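Local structure of denovo NTF2 (Synthetic construct, 6W40) at residues R9-E13 / V107-I112. The protein is a computationally designed NTF2-like protein, made to explore how diverse pocket structures can be built into this fold, with no natural function known. Residues are numbered along the deposited sequence; the frame is centred on the assembly and turned at random.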
ATOM      1  N   ARG A   9      10.918  -3.482   4.749  1.00 48.17           N
ATOM      2  CA  ARG A   9      10.697  -4.294   3.559  1.00 41.11           C
ATOM      3  C   ARG A   9       9.216  -4.585   3.355  1.00 46.53           C
ATOM      4  O   ARG A   9       8.718  -4.522   2.226  1.00 46.88           O
ATOM      5  CB  ARG A   9      11.501  -5.590   3.659  1.00 50.15           C
ATOM      6  CG  ARG A   9      12.971  -5.430   3.295  1.00 42.26           C
ATOM      7  CD  ARG A   9      13.889  -6.092   4.312  1.00 55.86           C
ATOM      8  NE  ARG A   9      13.322  -7.313   4.877  1.00 59.72           N
ATOM      9  CZ  ARG A   9      13.983  -8.135   5.685  1.00 68.84           C
ATOM     10  NH1 ARG A   9      15.239  -7.870   6.020  1.00 65.81           N
ATOM     11  NH2 ARG A   9      13.391  -9.224   6.158  1.00 68.84           N
ATOM     12  N   ASP A  10       8.495  -4.893   4.437  1.00 37.93           N
ATOM     13  CA  ASP A  10       7.063  -5.155   4.329  1.00 50.31           C
ATOM     14  C   ASP A  10       6.327  -3.962   3.729  1.00 50.90           C
ATOM     15  O   ASP A  10       5.518  -4.117   2.808  1.00 48.75           O
ATOM     16  CB  ASP A  10       6.489  -5.505   5.704  1.00 52.74           C
ATOM     17  CG  ASP A  10       6.143  -6.979   5.838  1.00 54.18           C
ATOM     18  OD1 ASP A  10       5.721  -7.587   4.832  1.00 61.88           O
ATOM     19  OD2 ASP A  10       6.287  -7.529   6.949  1.00 50.46           O
ATOM     20  N   MET A  11       6.607  -2.756   4.234  1.00 45.91           N
ATOM     21  CA  MET A  11       5.936  -1.560   3.732  1.00 50.90           C
ATOM     22  C   MET A  11       6.221  -1.337   2.251  1.00 45.04           C
ATOM     23  O   MET A  11       5.318  -0.979   1.487  1.00 49.40           O
ATOM     24  CB  MET A  11       6.363  -0.337   4.544  1.00 46.98           C
ATOM     25  CG  MET A  11       5.676  -0.210   5.889  1.00 67.89           C
ATOM     26  SD  MET A  11       3.927   0.197   5.724  1.00 85.43           S
ATOM     27  CE  MET A  11       4.025   1.767   4.866  1.00 69.88           C
ATOM     28  N   MET A  12       7.471  -1.540   1.828  1.00 43.86           N
ATOM     29  CA  MET A  12       7.806  -1.376   0.418  1.00 50.54           C
ATOM     30  C   MET A  12       7.066  -2.379  -0.458  1.00 55.92           C
ATOM     31  O   MET A  12       6.768  -2.085  -1.622  1.00 56.19           O
ATOM     32  CB  MET A  12       9.316  -1.499   0.213  1.00 44.02           C
ATOM     33  CG  MET A  12      10.088  -0.224   0.518  1.00 50.03           C
ATOM     34  SD  MET A  12      11.871  -0.397   0.317  1.00 61.55           S
ATOM     35  CE  MET A  12      11.968  -1.041  -1.352  1.00 66.58           C
ATOM     36  N   GLU A  13       6.760  -3.564   0.075  1.00 50.84           N
ATOM     37  CA  GLU A  13       5.954  -4.516  -0.681  1.00 46.90           C
ATOM     38  C   GLU A  13       4.530  -4.002  -0.852  1.00 45.51           C
ATOM     39  O   GLU A  13       3.967  -4.062  -1.951  1.00 44.42           O
ATOM     40  CB  GLU A  13       5.948  -5.882   0.010  1.00 49.29           C
ATOM     41  CG  GLU A  13       7.317  -6.455   0.340  1.00 56.62           C
ATOM     42  CD  GLU A  13       8.060  -6.989  -0.868  1.00 56.25           C
ATOM     43  OE1 GLU A  13       7.543  -6.872  -1.998  1.00 72.81           O
ATOM     44  OE2 GLU A  13       9.168  -7.536  -0.683  1.00 59.53           O
ATOM     45  N   VAL A 107       6.331 -12.412   3.540  1.00 35.30           N
ATOM     46  CA  VAL A 107       7.594 -11.765   3.206  1.00 35.04           C
ATOM     47  C   VAL A 107       8.683 -12.366   4.084  1.00 37.59           C
ATOM     48  O   VAL A 107       8.583 -12.341   5.317  1.00 45.36           O
ATOM     49  CB  VAL A 107       7.513 -10.242   3.383  1.00 37.34           C
ATOM     50  CG1 VAL A 107       8.862  -9.602   3.102  1.00 32.43           C
ATOM     51  CG2 VAL A 107       6.443  -9.665   2.470  1.00 31.04           C
ATOM     52  N   VAL A 108       9.718 -12.912   3.448  1.00 33.36           N
ATOM     53  CA  VAL A 108      10.851 -13.514   4.141  1.00 33.09           C
ATOM     54  C   VAL A 108      12.126 -12.903   3.582  1.00 36.63           C
ATOM     55  O   VAL A 108      12.389 -13.006   2.377  1.00 33.87           O
ATOM     56  CB  VAL A 108      10.878 -15.045   3.992  1.00 36.08           C
ATOM     57  CG1 VAL A 108      12.140 -15.613   4.626  1.00 36.05           C
ATOM     58  CG2 VAL A 108       9.640 -15.665   4.617  1.00 32.78           C
ATOM     59  N   ASP A 109      12.913 -12.269   4.455  1.00 44.86           N
ATOM     60  CA  ASP A 109      14.200 -11.674   4.089  1.00 48.69           C
ATOM     61  C   ASP A 109      14.046 -10.680   2.936  1.00 44.82           C
ATOM     62  O   ASP A 109      14.804 -10.688   1.964  1.00 45.20           O
ATOM     63  CB  ASP A 109      15.229 -12.761   3.759  1.00 54.26           C
ATOM     64  CG  ASP A 109      16.645 -12.221   3.670  1.00 54.73           C
ATOM     65  OD1 ASP A 109      17.188 -12.152   2.548  1.00 70.17           O
ATOM     66  OD2 ASP A 109      17.208 -11.846   4.720  1.00 68.46           O
ATOM     67  N   GLY A 110      13.037  -9.816   3.052  1.00 44.65           N
ATOM     68  CA  GLY A 110      12.798  -8.782   2.069  1.00 34.27           C
ATOM     69  C   GLY A 110      12.242  -9.248   0.742  1.00 32.17           C
ATOM     70  O   GLY A 110      12.048  -8.415  -0.150  1.00 36.32           O
ATOM     71  N   LYS A 111      11.980 -10.538   0.577  1.00 44.25           N
ATOM     72  CA  LYS A 111      11.437 -11.072  -0.660  1.00 43.65           C
ATOM     73  C   LYS A 111      10.116 -11.776  -0.385  1.00 41.65           C
ATOM     74  O   LYS A 111       9.898 -12.322   0.701  1.00 41.47           O
ATOM     75  CB  LYS A 111      12.423 -12.040  -1.327  1.00 40.81           C
ATOM     76  CG  LYS A 111      13.633 -11.356  -1.946  1.00 46.23           C
ATOM     77  CD  LYS A 111      13.259 -10.642  -3.235  1.00 49.45           C
ATOM     78  CE  LYS A 111      14.375  -9.735  -3.719  1.00 56.57           C
ATOM     79  NZ  LYS A 111      14.532  -8.536  -2.847  1.00 59.07           N
ATOM     80  N   ILE A 112       9.233 -11.748  -1.380  1.00 42.63           N
ATOM     81  CA  ILE A 112       7.940 -12.414  -1.264  1.00 37.63           C
ATOM     82  C   ILE A 112       8.174 -13.917  -1.384  1.00 38.27           C
ATOM     83  O   ILE A 112       8.564 -14.412  -2.444  1.00 34.46           O
ATOM     84  CB  ILE A 112       6.951 -11.918  -2.322  1.00 44.16           C
ATOM     85  CG1 ILE A 112       6.743 -10.406  -2.197  1.00 32.14           C
ATOM     86  CG2 ILE A 112       5.627 -12.645  -2.184  1.00 34.44           C
ATOM     87  CD1 ILE A 112       5.804  -9.831  -3.236  1.00 33.52           C
TER
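A helix can pack against the end of a tight beta hairpin by laying its side chains over the turn backbone as well as the hairpin's side chains, and the link between strands 100-108 and 111-119 illustrates how. Val107, the last inward-facing residue before the turn, directs its side chain at helix 2-18: its CG2 lies 3.2 Å from OD1 of Asp10 and 4.0 Å from CG of Glu13, so that one methyl meets both a carboxylate and an aliphatic stem. The charge of Asp10 is met within its own helix, where OD2 forms a salt bridge with Lys6. Val108 points away and opens a type I' turn, closed by paired backbone hydrogen bonds, Val108 N to Lys111 O (2.8 Å) and Lys111 N to Val108 O (3.1 Å). In the NTF2-like fold, which the SnoaL-like family shares, an N-terminal helix packs against a strongly curved sheet; here that helix meets the end of one hairpin. At the turn, Asp109 and Gly110 lie under one face of the Arg9 guanidinium, with NH2 of Arg9 3.3 Å from CA of Asp109. Gly110, at positive phi, comes so near Arg9 that a beta carbon would crowd its CD. Lys111 turns its side chain outward, whereas Ile112 brings CG1 to 3.6 Å from OE1 of Glu13, in van der Waals contact. Beyond this pair, helix 27-30 closes in, Phe27 touching Ile112 and Met30 touching Glu13.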